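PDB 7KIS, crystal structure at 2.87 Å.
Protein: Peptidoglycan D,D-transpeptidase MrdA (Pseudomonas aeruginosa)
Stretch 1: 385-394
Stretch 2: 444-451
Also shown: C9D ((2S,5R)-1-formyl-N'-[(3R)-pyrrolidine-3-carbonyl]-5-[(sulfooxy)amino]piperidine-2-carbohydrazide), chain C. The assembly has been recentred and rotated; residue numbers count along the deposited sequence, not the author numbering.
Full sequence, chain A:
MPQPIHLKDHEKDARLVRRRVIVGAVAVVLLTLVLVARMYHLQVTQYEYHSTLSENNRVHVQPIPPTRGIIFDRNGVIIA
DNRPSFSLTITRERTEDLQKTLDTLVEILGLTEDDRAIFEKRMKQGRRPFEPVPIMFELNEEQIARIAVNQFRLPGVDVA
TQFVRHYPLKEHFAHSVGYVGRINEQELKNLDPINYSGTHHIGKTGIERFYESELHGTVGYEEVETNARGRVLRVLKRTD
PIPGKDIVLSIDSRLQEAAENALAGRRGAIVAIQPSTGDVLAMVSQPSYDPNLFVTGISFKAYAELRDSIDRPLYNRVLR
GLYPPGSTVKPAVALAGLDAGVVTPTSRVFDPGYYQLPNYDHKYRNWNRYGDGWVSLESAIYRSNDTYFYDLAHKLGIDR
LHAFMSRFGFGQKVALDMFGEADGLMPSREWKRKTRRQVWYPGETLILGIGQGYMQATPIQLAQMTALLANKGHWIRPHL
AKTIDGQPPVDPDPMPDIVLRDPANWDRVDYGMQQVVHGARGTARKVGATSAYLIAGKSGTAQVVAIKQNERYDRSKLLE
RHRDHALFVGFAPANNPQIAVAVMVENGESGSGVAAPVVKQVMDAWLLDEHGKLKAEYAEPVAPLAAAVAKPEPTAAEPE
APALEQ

Stretch 1 385-394: NDTYFYDLAH
Stretch 2 (444-451) ETLILGIG

This is a close, largely apolar packing of two helical segments of one chain, with no hydrogen bond between them. Stretch 1 is a regular helix over 386-394 that runs on beyond the stretch. Stretch 2 is a weakly bonded helix, about 444-449, that begins earlier in the chain. The axes approach to 7.5 Å, and their N-to-C directions differ by 129°, so the segments run obliquely but more against each other than along. The register is set by two CA pairs: Tyr390 CA lies 4.7 Å from Leu446 CA, and Ala393 CA lies 4.9 Å from Gly449 CA. Together the stretches bury 459 Å², summed over both sides.

Helix 1 has phi/psi values mostly near -65/-40. Its backbone bonds include Tyr390 N to Asp386 O at 2.6 Å and Ala393 N to Phe389 O at 2.9 Å. Asn385 (phi/psi -78/134, chi1 t) caps its start: Asn385 OD1 accepts from Tyr388 N at 3.0 Å. In stretch 2, Gly449 N bonds to Thr445 O at 3.1 Å. Ile450 leaves the helix at -114/17, and Gly451 has positive phi, 77/46, which favours glycine.

Small residues allow the close approach. Ala393 points toward stretch 2, and its methyl fits against backbone: Ala393 CB is 3.4 Å from Thr445 O and 3.7 Å from Gly449 CA. Gly449 has no side chain. A CB there would point toward helix 1 and clash, 2.4 Å from Phe389 O and 2.8 Å from Ala393 CB. Thr445 (chi1 -44°, m) also faces helix 1, with its CG2 4.2 Å from Ala393 CB.

Larger side chains fill the space around this point. Leu446 (m, t) leaves CA sideways. Leu446 CB is 3.8 Å from Tyr390 CD1, and Leu446 CD2 is 3.6 Å from His394 CB. His394 is chi1 t and partly exposed. Tyr390 (chi1 -74°, m; chi2 -28°) also starts sideways, but its end comes nearer to stretch 2. The ring edge meets Leu446 O, which is 3.2 Å from Tyr390 CD1. Further along the ring, Tyr390 CE1 is 3.6 Å from Ile450 CD1, and Tyr390 OH is 3.3 Å from the same methyl. The hydroxyl is hydrogen-bonded elsewhere in the structure.

Ile450 (p, t) starts sideways, but its end comes nearer. Ile450 CG2 lies 3.8 Å from Phe389 CB and 3.5 Å from Asp386 OD1, and Ile450 CD1 is the atom nearest Tyr390. Phe389 (m, chi2 89°) points toward stretch 2 at CB, 3.3 Å from Gly449 O, but its end leads away.

Asp386 (chi1 -61°, m) is buried, yet its carboxylate is not left unpaired. Asp386 OD2 accepts a weak hydrogen bond from NAO of the ligand C9D at 2.5 Å, with an N-H...acceptor angle of 117°. Tyr390 OH lies 3.7 Å from CAV of C9D. Asp386 and Tyr390, which both contact Ile450, also touch the bound ligand.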

# COMPACT_ATOMS: atom_id res chain seq x y z
N ASN A 385 -18.78 6.92 -12.33
CA ASN A 385 -19.59 8.13 -12.42
C ASN A 385 -19.41 8.96 -11.16
O ASN A 385 -19.45 8.44 -10.05
CB ASN A 385 -21.06 7.76 -12.63
CG ASN A 385 -21.91 8.97 -12.99
OD1 ASN A 385 -22.42 9.66 -12.11
ND2 ASN A 385 -22.08 9.22 -14.28
N ASP A 386 -19.21 10.27 -11.33
CA ASP A 386 -19.00 11.13 -10.18
C ASP A 386 -20.31 11.58 -9.55
O ASP A 386 -20.38 11.74 -8.32
CB ASP A 386 -18.15 12.35 -10.57
CG ASP A 386 -16.78 11.97 -11.09
OD1 ASP A 386 -16.12 11.11 -10.46
OD2 ASP A 386 -16.37 12.51 -12.13
N THR A 387 -21.35 11.80 -10.36
CA THR A 387 -22.62 12.28 -9.82
C THR A 387 -23.25 11.26 -8.88
O THR A 387 -23.88 11.64 -7.88
CB THR A 387 -23.57 12.64 -10.96
OG1 THR A 387 -23.79 11.49 -11.78
CG2 THR A 387 -22.98 13.75 -11.81
N TYR A 388 -23.12 9.97 -9.20
CA TYR A 388 -23.64 8.93 -8.32
C TYR A 388 -23.03 9.03 -6.93
O TYR A 388 -23.74 8.92 -5.92
CB TYR A 388 -23.39 7.55 -8.93
CG TYR A 388 -23.88 6.38 -8.10
CD1 TYR A 388 -23.12 5.87 -7.05
CD2 TYR A 388 -25.09 5.77 -8.39
CE1 TYR A 388 -23.57 4.80 -6.30
CE2 TYR A 388 -25.54 4.69 -7.64
CZ TYR A 388 -24.78 4.21 -6.60
OH TYR A 388 -25.22 3.14 -5.86
N PHE A 389 -21.72 9.23 -6.86
CA PHE A 389 -21.05 9.34 -5.57
C PHE A 389 -21.11 10.76 -5.00
O PHE A 389 -20.98 10.92 -3.78
CB PHE A 389 -19.60 8.87 -5.70
CG PHE A 389 -19.48 7.42 -6.09
CD1 PHE A 389 -19.44 7.06 -7.43
CD2 PHE A 389 -19.43 6.43 -5.13
CE1 PHE A 389 -19.34 5.73 -7.80
CE2 PHE A 389 -19.33 5.10 -5.50
CZ PHE A 389 -19.28 4.75 -6.84
N TYR A 390 -21.29 11.77 -5.86
CA TYR A 390 -21.72 13.07 -5.36
C TYR A 390 -23.03 12.95 -4.60
O TYR A 390 -23.16 13.47 -3.48
CB TYR A 390 -21.88 14.05 -6.53
CG TYR A 390 -20.59 14.56 -7.14
CD1 TYR A 390 -19.43 14.67 -6.39
CD2 TYR A 390 -20.55 14.95 -8.48
CE1 TYR A 390 -18.26 15.14 -6.96
CE2 TYR A 390 -19.39 15.42 -9.05
CZ TYR A 390 -18.24 15.51 -8.29
OH TYR A 390 -17.09 15.99 -8.87
N ASP A 391 -24.00 12.26 -5.19
CA ASP A 391 -25.30 12.08 -4.56
C ASP A 391 -25.21 11.16 -3.34
O ASP A 391 -25.88 11.40 -2.33
CB ASP A 391 -26.30 11.52 -5.58
CG ASP A 391 -27.66 11.27 -4.98
OD1 ASP A 391 -28.44 12.24 -4.83
OD2 ASP A 391 -27.97 10.10 -4.68
N LEU A 392 -24.38 10.12 -3.42
CA LEU A 392 -24.24 9.20 -2.30
C LEU A 392 -23.61 9.89 -1.09
O LEU A 392 -24.09 9.74 0.04
CB LEU A 392 -23.41 7.98 -2.71
CG LEU A 392 -23.39 6.77 -1.77
CD1 LEU A 392 -23.33 5.48 -2.56
CD2 LEU A 392 -22.22 6.86 -0.80
N ALA A 393 -22.53 10.64 -1.32
CA ALA A 393 -21.86 11.32 -0.22
C ALA A 393 -22.77 12.36 0.42
O ALA A 393 -22.66 12.63 1.63
CB ALA A 393 -20.57 11.97 -0.70
N HIS A 394 -23.65 12.97 -0.36
CA HIS A 394 -24.57 13.97 0.18
C HIS A 394 -25.55 13.33 1.16
O HIS A 394 -25.67 13.77 2.31
CB HIS A 394 -25.32 14.67 -0.95
CG HIS A 394 -26.10 15.87 -0.51
ND1 HIS A 394 -25.53 16.93 0.15
CD2 HIS A 394 -27.42 16.16 -0.63
CE1 HIS A 394 -26.45 17.83 0.42
NE2 HIS A 394 -27.61 17.39 -0.05
N GLU A 444 -18.02 20.19 0.56
CA GLU A 444 -16.78 19.49 0.83
C GLU A 444 -16.98 17.99 0.99
O GLU A 444 -16.01 17.23 0.86
CB GLU A 444 -16.10 20.05 2.08
CG GLU A 444 -15.51 21.44 1.88
CD GLU A 444 -14.90 21.99 3.16
OE1 GLU A 444 -15.55 21.88 4.22
OE2 GLU A 444 -13.77 22.52 3.10
N THR A 445 -18.20 17.54 1.29
CA THR A 445 -18.47 16.11 1.38
C THR A 445 -18.58 15.47 0.00
O THR A 445 -18.22 14.30 -0.16
CB THR A 445 -19.75 15.87 2.18
OG1 THR A 445 -19.76 16.70 3.34
CG2 THR A 445 -19.85 14.41 2.61
N LEU A 446 -19.06 16.21 -1.00
CA LEU A 446 -19.26 15.63 -2.32
C LEU A 446 -17.92 15.32 -3.00
O LEU A 446 -17.79 14.29 -3.67
CB LEU A 446 -20.09 16.57 -3.19
CG LEU A 446 -21.26 17.27 -2.51
CD1 LEU A 446 -21.98 18.18 -3.49
CD2 LEU A 446 -22.22 16.26 -1.92
N ILE A 447 -16.93 16.19 -2.83
CA ILE A 447 -15.61 15.91 -3.39
C ILE A 447 -14.98 14.70 -2.72
O ILE A 447 -14.16 14.00 -3.33
CB ILE A 447 -14.71 17.16 -3.30
CG1 ILE A 447 -14.40 17.49 -1.83
CG2 ILE A 447 -15.36 18.34 -4.00
CD1 ILE A 447 -13.80 18.87 -1.63
N LEU A 448 -15.35 14.43 -1.47
CA LEU A 448 -14.84 13.24 -0.78
C LEU A 448 -15.49 11.97 -1.31
O LEU A 448 -14.88 10.90 -1.28
CB LEU A 448 -15.06 13.37 0.72
CG LEU A 448 -13.93 14.06 1.49
CD1 LEU A 448 -14.35 14.33 2.92
CD2 LEU A 448 -12.68 13.20 1.45
N GLY A 449 -16.74 12.07 -1.79
CA GLY A 449 -17.41 10.90 -2.34
C GLY A 449 -16.70 10.31 -3.54
O GLY A 449 -16.90 9.13 -3.84
N ILE A 450 -15.87 11.09 -4.22
CA ILE A 450 -15.07 10.60 -5.33
C ILE A 450 -13.58 10.65 -4.99
O ILE A 450 -12.74 10.59 -5.88
CB ILE A 450 -15.38 11.37 -6.63
CG1 ILE A 450 -15.02 12.85 -6.49
CG2 ILE A 450 -16.84 11.21 -7.00
CD1 ILE A 450 -15.09 13.61 -7.79
N GLY A 451 -13.24 10.76 -3.71
CA GLY A 451 -11.87 10.67 -3.26
C GLY A 451 -11.01 11.89 -3.49
O GLY A 451 -9.87 11.77 -3.96
OAF C9D C . -8.81 5.33 -15.41
SAY C9D C . -9.83 6.44 -15.58
OAD C9D C . -9.28 7.56 -16.43
OAE C9D C . -10.96 5.71 -16.28
OAR C9D C . -10.33 7.03 -14.07
NAQ C9D C . -11.73 7.35 -14.16
CAU C9D C . -11.95 8.85 -14.06
CAJ C9D C . -10.64 9.53 -14.17
CB C9D C . -10.72 10.98 -13.90
CAM C9D C . -12.70 9.17 -12.77
N C9D C . -11.96 10.13 -11.86
CAG C9D C . -11.53 9.66 -10.54
OAA C9D C . -10.51 10.06 -10.07
CA C9D C . -11.20 11.28 -12.48
C C9D C . -12.08 12.52 -12.53
O C9D C . -11.66 13.49 -13.06
NAP C9D C . -13.44 12.53 -11.95
NAO C9D C . -14.18 13.74 -12.06
CAS C9D C . -13.71 14.94 -11.38
OAB C9D C . -12.71 14.92 -10.74
CAV C9D C . -14.52 16.28 -11.53
CAI C9D C . -14.92 16.44 -13.04
CAH C9D C . -13.97 17.58 -13.60
NAN C9D C . -13.68 18.34 -12.53
CAL C9D C . -13.71 17.33 -11.23